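Local coordinates for protein CEP104 (Gallus gallus, PDB 5JO8) that probably binds tubulin through its TOG domain, as a centriolar protein and microtubule binder, at residues A86-V91 with V132-P137; S101-S106 with P137-R142. One frame throughout, in Å; residues are numbered along the deposited sequence. Where two conformers were deposited one is given.

Contact 1 (A86-V91 with V132-P137)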
ATOM      1  N   ALA A  86       7.641  -0.619 -17.746  1.00 19.33           N
ATOM      2  CA  ALA A  86       8.389  -1.863 -17.675  1.00 19.96           C
ATOM      3  C   ALA A  86       9.043  -2.031 -16.298  1.00 15.72           C
ATOM      4  O   ALA A  86       9.103  -3.138 -15.758  1.00 19.47           O
ATOM      5  CB  ALA A  86       9.440  -1.919 -18.781  1.00 20.05           C
ATOM      6  N   ALA A  87       9.547  -0.934 -15.745  1.00 16.68           N
ATOM      7  CA  ALA A  87      10.171  -0.983 -14.422  1.00 15.54           C
ATOM      8  C   ALA A  87       9.142  -1.350 -13.354  1.00 16.36           C
ATOM      9  O   ALA A  87       9.431  -2.152 -12.470  1.00 17.64           O
ATOM     10  CB  ALA A  87      10.836   0.354 -14.095  1.00 20.46           C
ATOM     11  N   ILE A  88       7.946  -0.772 -13.455  1.00 15.24           N
ATOM     12  CA  ILE A  88       6.866  -1.054 -12.513  1.00 16.69           C
ATOM     13  C   ILE A  88       6.417  -2.509 -12.621  1.00 19.43           C
ATOM     14  O   ILE A  88       6.105  -3.145 -11.612  1.00 18.11           O
ATOM     15  CB  ILE A  88       5.703  -0.030 -12.638  1.00 14.90           C
ATOM     16  CG1 ILE A  88       6.134   1.361 -12.149  1.00 16.36           C
ATOM     17  CG2 ILE A  88       4.440  -0.504 -11.925  1.00 19.72           C
ATOM     18  CD1 ILE A  88       6.479   1.466 -10.638  1.00 16.92           C
ATOM     19  N   PHE A  89       6.396  -3.051 -13.832  1.00 18.04           N
ATOM     20  CA  PHE A  89       6.116  -4.467 -14.036  1.00 17.32           C
ATOM     21  C   PHE A  89       7.077  -5.326 -13.199  1.00 16.79           C
ATOM     22  O   PHE A  89       6.658  -6.268 -12.509  1.00 20.09           O
ATOM     23  CB  PHE A  89       6.225  -4.824 -15.539  1.00 20.16           C
ATOM     24  CG  PHE A  89       6.075  -6.294 -15.827  1.00 20.48           C
ATOM     25  CD1 PHE A  89       7.175  -7.135 -15.829  1.00 21.26           C
ATOM     26  CD2 PHE A  89       4.824  -6.840 -16.084  1.00 22.09           C
ATOM     27  CE1 PHE A  89       7.035  -8.494 -16.068  1.00 25.56           C
ATOM     28  CE2 PHE A  89       4.682  -8.204 -16.338  1.00 25.87           C
ATOM     29  CZ  PHE A  89       5.797  -9.026 -16.325  1.00 23.58           C
ATOM     30  N   LEU A  90       8.365  -4.994 -13.245  1.00 16.87           N
ATOM     31  CA  LEU A  90       9.365  -5.743 -12.486  1.00 18.30           C
ATOM     32  C   LEU A  90       9.248  -5.483 -10.980  1.00 19.15           C
ATOM     33  O   LEU A  90       9.416  -6.401 -10.184  1.00 18.63           O
ATOM     34  CB  LEU A  90      10.781  -5.441 -12.996  1.00 18.63           C
ATOM     35  CG  LEU A  90      11.006  -5.888 -14.445  1.00 21.40           C
ATOM     36  CD1 LEU A  90      12.394  -5.463 -14.920  1.00 22.74           C
ATOM     37  CD2 LEU A  90      10.836  -7.398 -14.610  1.00 21.20           C
ATOM     38  N   VAL A  91       8.946  -4.241 -10.601  1.00 17.35           N
ATOM     39  CA  VAL A  91       8.717  -3.891  -9.197  1.00 16.80           C
ATOM     40  C   VAL A  91       7.574  -4.710  -8.620  1.00 18.92           C
ATOM     41  O   VAL A  91       7.674  -5.227  -7.505  1.00 18.03           O
ATOM     42  CB  VAL A  91       8.438  -2.390  -9.032  1.00 17.04           C
ATOM     43  CG1 VAL A  91       7.916  -2.081  -7.625  1.00 16.95           C
ATOM     44  CG2 VAL A  91       9.691  -1.588  -9.294  1.00 18.39           C
ATOM     45  N   VAL A 132       1.559   3.804  -8.079  1.00 16.79           N
ATOM     46  CA  VAL A 132       0.930   3.488  -6.794  1.00 17.17           C
ATOM     47  C   VAL A 132      -0.099   2.371  -6.968  1.00 17.58           C
ATOM     48  O   VAL A 132      -0.101   1.400  -6.211  1.00 19.09           O
ATOM     49  CB  VAL A 132       0.301   4.728  -6.133  1.00 17.01           C
ATOM     50  CG1 VAL A 132      -0.387   4.338  -4.820  1.00 20.22           C
ATOM     51  CG2 VAL A 132       1.359   5.787  -5.871  1.00 19.31           C
ATOM     52  N   GLU A 133      -0.969   2.477  -7.967  1.00 18.62           N
ATOM     53  CA  GLU A 133      -2.033   1.489  -8.136  1.00 17.99           C
ATOM     54  C   GLU A 133      -1.497   0.091  -8.424  1.00 21.27           C
ATOM     55  O   GLU A 133      -2.085  -0.896  -7.997  1.00 21.93           O
ATOM     56  CB  GLU A 133      -2.996   1.907  -9.249  1.00 23.81           C
ATOM     57  CG  GLU A 133      -3.797   3.172  -8.963  1.00 27.02           C
ATOM     58  CD  GLU A 133      -4.873   2.978  -7.896  1.00 35.86           C
ATOM     59  OE1 GLU A 133      -5.101   1.832  -7.465  1.00 41.54           O
ATOM     60  OE2 GLU A 133      -5.501   3.981  -7.499  1.00 33.84           O
ATOM     61  N   LYS A 134      -0.377   0.002  -9.134  1.00 18.15           N
ATOM     62  CA  LYS A 134       0.169  -1.299  -9.502  1.00 18.90           C
ATOM     63  C   LYS A 134       0.947  -1.970  -8.377  1.00 18.44           C
ATOM     64  O   LYS A 134       1.215  -3.170  -8.442  1.00 21.96           O
ATOM     65  CB  LYS A 134       1.058  -1.187 -10.749  1.00 20.70           C
ATOM     66  CG  LYS A 134       0.305  -0.830 -12.027  1.00 22.29           C
ATOM     67  CD  LYS A 134      -0.754  -1.871 -12.336  1.00 30.58           C
ATOM     68  CE  LYS A 134      -1.598  -1.442 -13.527  1.00 37.29           C
ATOM     69  NZ  LYS A 134      -2.670  -2.429 -13.846  1.00 42.01           N
ATOM     70  N   THR A 135       1.339  -1.200  -7.367  1.00 16.49           N
ATOM     71  CA  THR A 135       2.204  -1.726  -6.316  1.00 16.31           C
ATOM     72  C   THR A 135       1.562  -1.792  -4.930  1.00 17.78           C
ATOM     73  O   THR A 135       1.903  -2.667  -4.132  1.00 18.12           O
ATOM     74  CB  THR A 135       3.518  -0.926  -6.216  1.00 17.23           C
ATOM     75  OG1 THR A 135       3.233   0.433  -5.862  1.00 19.63           O
ATOM     76  CG2 THR A 135       4.248  -0.960  -7.552  1.00 18.38           C
ATOM     77  N   LEU A 136       0.655  -0.872  -4.639  1.00 18.82           N
ATOM     78  CA  LEU A 136       0.042  -0.846  -3.310  1.00 18.02           C
ATOM     79  C   LEU A 136      -0.628  -2.165  -2.908  1.00 19.71           C
ATOM     80  O   LEU A 136      -0.476  -2.589  -1.758  1.00 18.89           O
ATOM     81  CB  LEU A 136      -0.926   0.337  -3.184  1.00 18.78           C
ATOM     82  CG  LEU A 136      -1.536   0.569  -1.795  1.00 21.75           C
ATOM     83  CD1 LEU A 136      -0.461   0.700  -0.705  1.00 21.74           C
ATOM     84  CD2 LEU A 136      -2.406   1.814  -1.850  1.00 25.43           C
ATOM     85  N   PRO A 137      -1.355  -2.831  -3.821  1.00 19.24           N
ATOM     86  CA  PRO A 137      -1.966  -4.099  -3.386  1.00 22.82           C
ATOM     87  C   PRO A 137      -0.937  -5.135  -2.947  1.00 23.19           C
ATOM     88  O   PRO A 137      -1.121  -5.814  -1.928  1.00 20.96           O
ATOM     89  CB  PRO A 137      -2.703  -4.572  -4.632  1.00 22.86           C
ATOM     90  CG  PRO A 137      -3.050  -3.300  -5.345  1.00 21.80           C
ATOM     91  CD  PRO A 137      -1.840  -2.430  -5.154  1.00 19.68           C
TER
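No ring or planar side-chain group meets another where I88 and V91 pack against K134 and T135; this buried face is built from aliphatic branches, and the ring of F89 packs instead on Y50. Such side-by-side packing of helices running the same way is characteristic of the HEAT-type solenoid of TOG domains. The axes of the short segments lie 9.7 Å apart and diverge by only 7°, with I88 and K134 nearly level. Methyl CG2 of I88, anti to its own backbone N, reaches the CB of K134 at 3.6 Å, and the two side chains cross at about a right angle. K134 touches through CB and CG; its chain, bent at chi2, carries the amine away from helix 77-94. At the next residue, T135 turns its methyl CG2 to the interface, opposite V91, and keeps its hydroxyl for its own helix: with chi1 at 62°, OG1 is bonded to the carbonyl of C131. L110 of helix 100-121 touches I88 and T135, and L109 touches V91. V132 O accepts from both T135 N and L136 N, just ahead of the kink at P137. The apolar contact closes with V91 CG1 against T135 CG2 at 3.8 Å.

Contact 2 (S101-S106 with P137-R142); sequences SVFQAS and PGLLSR
F103 and L139 have the nearest CA atoms of the two segments, still 10.1 Å apart, a gap bridged by side chains reaching between helices 100-121 and 125-142 of the helical-repeat TOG fold. F103 extends straight out, its CG anti to the backbone N (chi1 180°), and brings the far end of its ring to L139, with CZ 4.4 Å from the methyl CD2. R142 lies along the ring in the opposite sense. Its CG, anti to the carbonyl carbon (chi1 -55°), sits 4.0 Å from F103 CE1; beyond it the chain bends at chi2 and chi3, and NH1 comes within 3.7 Å of F103 CD1. Guanidinium and ring planes are 68° apart, so the two do not stack in parallel. What fixes the guanidinium is backbone: NH1 is hydrogen-bonded to the carbonyls of I95 and D97, while D145 offers NH2 only a long, weak ion pair. L150 of helix 148-163 touches both F103 and R142, and S106 OG binds F103 O at 2.7 Å. With R142 CZ 5.2 Å from the centroid of the F103 ring, the cation-pi attraction is at most weak; the contact therefore probably owes more to van der Waals packing, with the arginine charge met chiefly by the loop carbonyls.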
ATOM      1  N   SER A 101      16.791  -8.589   0.564  1.00 20.82           N
ATOM      2  CA  SER A 101      17.602  -7.716  -0.287  1.00 22.36           C
ATOM      3  C   SER A 101      16.888  -7.447  -1.609  1.00 21.80           C
ATOM      4  O   SER A 101      16.960  -6.336  -2.146  1.00 22.35           O
ATOM      5  CB  SER A 101      19.000  -8.293  -0.533  1.00 23.08           C
ATOM      6  OG  SER A 101      18.929  -9.470  -1.308  1.00 28.23           O
ATOM      7  N   VAL A 102      16.181  -8.448  -2.121  1.00 19.01           N
ATOM      8  CA  VAL A 102      15.437  -8.273  -3.378  1.00 20.29           C
ATOM      9  C   VAL A 102      14.240  -7.354  -3.153  1.00 22.45           C
ATOM     10  O   VAL A 102      13.983  -6.437  -3.941  1.00 19.44           O
ATOM     11  CB  VAL A 102      14.997  -9.612  -3.973  1.00 20.07           C
ATOM     12  CG1 VAL A 102      14.258  -9.391  -5.287  1.00 24.64           C
ATOM     13  CG2 VAL A 102      16.202 -10.520  -4.186  1.00 21.96           C
ATOM     14  N   PHE A 103      13.497  -7.606  -2.083  1.00 21.11           N
ATOM     15  CA  PHE A 103      12.353  -6.777  -1.721  1.00 19.36           C
ATOM     16  C   PHE A 103      12.794  -5.316  -1.538  1.00 19.36           C
ATOM     17  O   PHE A 103      12.151  -4.392  -2.053  1.00 17.99           O
ATOM     18  CB  PHE A 103      11.709  -7.328  -0.436  1.00 19.24           C
ATOM     19  CG  PHE A 103      10.520  -6.547   0.044  1.00 22.49           C
ATOM     20  CD1 PHE A 103       9.317  -6.585  -0.643  1.00 23.38           C
ATOM     21  CD2 PHE A 103      10.596  -5.801   1.213  1.00 21.56           C
ATOM     22  CE1 PHE A 103       8.218  -5.869  -0.195  1.00 22.94           C
ATOM     23  CE2 PHE A 103       9.496  -5.082   1.662  1.00 22.75           C
ATOM     24  CZ  PHE A 103       8.306  -5.122   0.968  1.00 24.75           C
ATOM     25  N   GLN A 104      13.897  -5.107  -0.825  1.00 19.27           N
ATOM     26  CA  GLN A 104      14.399  -3.761  -0.586  1.00 18.69           C
ATOM     27  C   GLN A 104      14.816  -3.068  -1.885  1.00 21.90           C
ATOM     28  O   GLN A 104      14.602  -1.867  -2.046  1.00 19.32           O
ATOM     29  CB  GLN A 104      15.560  -3.778   0.413  1.00 24.65           C
ATOM     30  CG  GLN A 104      15.128  -4.086   1.843  1.00 23.36           C
ATOM     31  CD  GLN A 104      14.262  -2.996   2.448  1.00 29.97           C
ATOM     32  OE1 GLN A 104      14.382  -1.822   2.097  1.00 42.04           O
ATOM     33  NE2 GLN A 104      13.381  -3.382   3.357  1.00 32.83           N
ATOM     34  N   ALA A 105      15.417  -3.811  -2.808  1.00 19.99           N
ATOM     35  CA  ALA A 105      15.807  -3.215  -4.081  1.00 19.06           C
ATOM     36  C   ALA A 105      14.545  -2.781  -4.813  1.00 20.05           C
ATOM     37  O   ALA A 105      14.544  -1.736  -5.470  1.00 19.47           O
ATOM     38  CB  ALA A 105      16.627  -4.184  -4.917  1.00 18.80           C
ATOM     39  N   SER A 106      13.461  -3.545  -4.683  1.00 18.35           N
ATOM     40  CA  SER A 106      12.220  -3.167  -5.361  1.00 18.68           C
ATOM     41  C   SER A 106      11.644  -1.884  -4.768  1.00 19.09           C
ATOM     42  O   SER A 106      11.123  -1.030  -5.499  1.00 19.34           O
ATOM     43  CB  SER A 106      11.192  -4.299  -5.349  1.00 18.63           C
ATOM     44  OG  SER A 106      10.477  -4.345  -4.128  1.00 22.03           O
ATOM     45  N   PRO A 137      -1.355  -2.831  -3.821  1.00 19.24           N
ATOM     46  CA  PRO A 137      -1.966  -4.099  -3.386  1.00 22.82           C
ATOM     47  C   PRO A 137      -0.937  -5.135  -2.947  1.00 23.19           C
ATOM     48  O   PRO A 137      -1.121  -5.814  -1.928  1.00 20.96           O
ATOM     49  CB  PRO A 137      -2.703  -4.572  -4.632  1.00 22.86           C
ATOM     50  CG  PRO A 137      -3.050  -3.300  -5.345  1.00 21.80           C
ATOM     51  CD  PRO A 137      -1.840  -2.430  -5.154  1.00 19.68           C
ATOM     52  N   GLY A 138       0.163  -5.241  -3.682  1.00 20.33           N
ATOM     53  CA  GLY A 138       1.217  -6.150  -3.296  1.00 21.08           C
ATOM     54  C   GLY A 138       1.891  -5.756  -1.993  1.00 21.22           C
ATOM     55  O   GLY A 138       2.248  -6.617  -1.177  1.00 21.10           O
ATOM     56  N   LEU A 139       2.092  -4.457  -1.792  1.00 18.51           N
ATOM     57  CA  LEU A 139       2.715  -3.978  -0.557  1.00 17.56           C
ATOM     58  C   LEU A 139       1.809  -4.310   0.618  1.00 19.75           C
ATOM     59  O   LEU A 139       2.278  -4.762   1.673  1.00 19.16           O
ATOM     60  CB  LEU A 139       2.959  -2.475  -0.622  1.00 17.96           C
ATOM     61  CG  LEU A 139       4.061  -2.052  -1.590  1.00 19.49           C
ATOM     62  CD1 LEU A 139       3.959  -0.572  -1.857  1.00 21.06           C
ATOM     63  CD2 LEU A 139       5.433  -2.401  -1.004  1.00 20.86           C
ATOM     64  N   LEU A 140       0.516  -4.114   0.419  1.00 17.36           N
ATOM     65  CA  LEU A 140      -0.447  -4.443   1.473  1.00 21.56           C
ATOM     66  C   LEU A 140      -0.430  -5.926   1.808  1.00 23.66           C
ATOM     67  O   LEU A 140      -0.549  -6.303   2.975  1.00 21.66           O
ATOM     68  CB  LEU A 140      -1.856  -3.961   1.115  1.00 19.83           C
ATOM     69  CG  LEU A 140      -2.034  -2.485   1.456  1.00 24.34           C
ATOM     70  CD1 LEU A 140      -3.293  -1.934   0.817  1.00 26.12           C
ATOM     71  CD2 LEU A 140      -2.088  -2.287   2.976  1.00 22.16           C
ATOM     72  N   SER A 141      -0.301  -6.770   0.792  0.75 21.09           N
ATOM     73  CA  SER A 141      -0.210  -8.211   1.019  0.75 26.45           C
ATOM     74  C   SER A 141       0.944  -8.572   1.946  0.75 26.66           C
ATOM     75  O   SER A 141       0.801  -9.446   2.792  0.75 22.76           O
ATOM     76  CB  SER A 141      -0.067  -8.966  -0.306  0.75 23.28           C
ATOM     77  OG  SER A 141      -1.300  -9.014  -0.996  0.75 27.62           O
ATOM     78  N   ARG A 142       2.077  -7.896   1.795  1.00 19.95           N
ATOM     79  CA  ARG A 142       3.259  -8.201   2.599  1.00 21.99           C
ATOM     80  C   ARG A 142       3.060  -7.793   4.057  1.00 19.71           C
ATOM     81  O   ARG A 142       3.732  -8.306   4.934  1.00 22.46           O
ATOM     82  CB  ARG A 142       4.522  -7.530   2.047  1.00 20.93           C
ATOM     83  CG  ARG A 142       4.836  -7.851   0.578  1.00 21.77           C
ATOM     84  CD  ARG A 142       4.777  -9.343   0.253  1.00 23.95           C
ATOM     85  NE  ARG A 142       5.621 -10.163   1.124  1.00 21.24           N
ATOM     86  CZ  ARG A 142       6.927 -10.350   0.966  1.00 23.01           C
ATOM     87  NH1 ARG A 142       7.580  -9.766  -0.031  1.00 26.30           N
ATOM     88  NH2 ARG A 142       7.594 -11.120   1.819  1.00 28.60           N
TER

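The centres of contacts 1 and 2 lie 10 Å apart, and both belong to helix 125-142: contact 1 uses its middle, contact 2 its C-terminal part, and P137, at the kink, is common to both. Their partners, helices 77-94 and 100-121, follow each other in the chain, so the segments alternate in the order 86-91, 101-106, 132-137, 137-142. V91 CG1 and S106 O, 4.0 Å apart, join the two contacts directly. I95, in the loop between the partner helices, touches T135 and L139 and binds R142. One helix is thus packed against both preceding helices, consistent with the continuous side-by-side helix packing of a TOG domain.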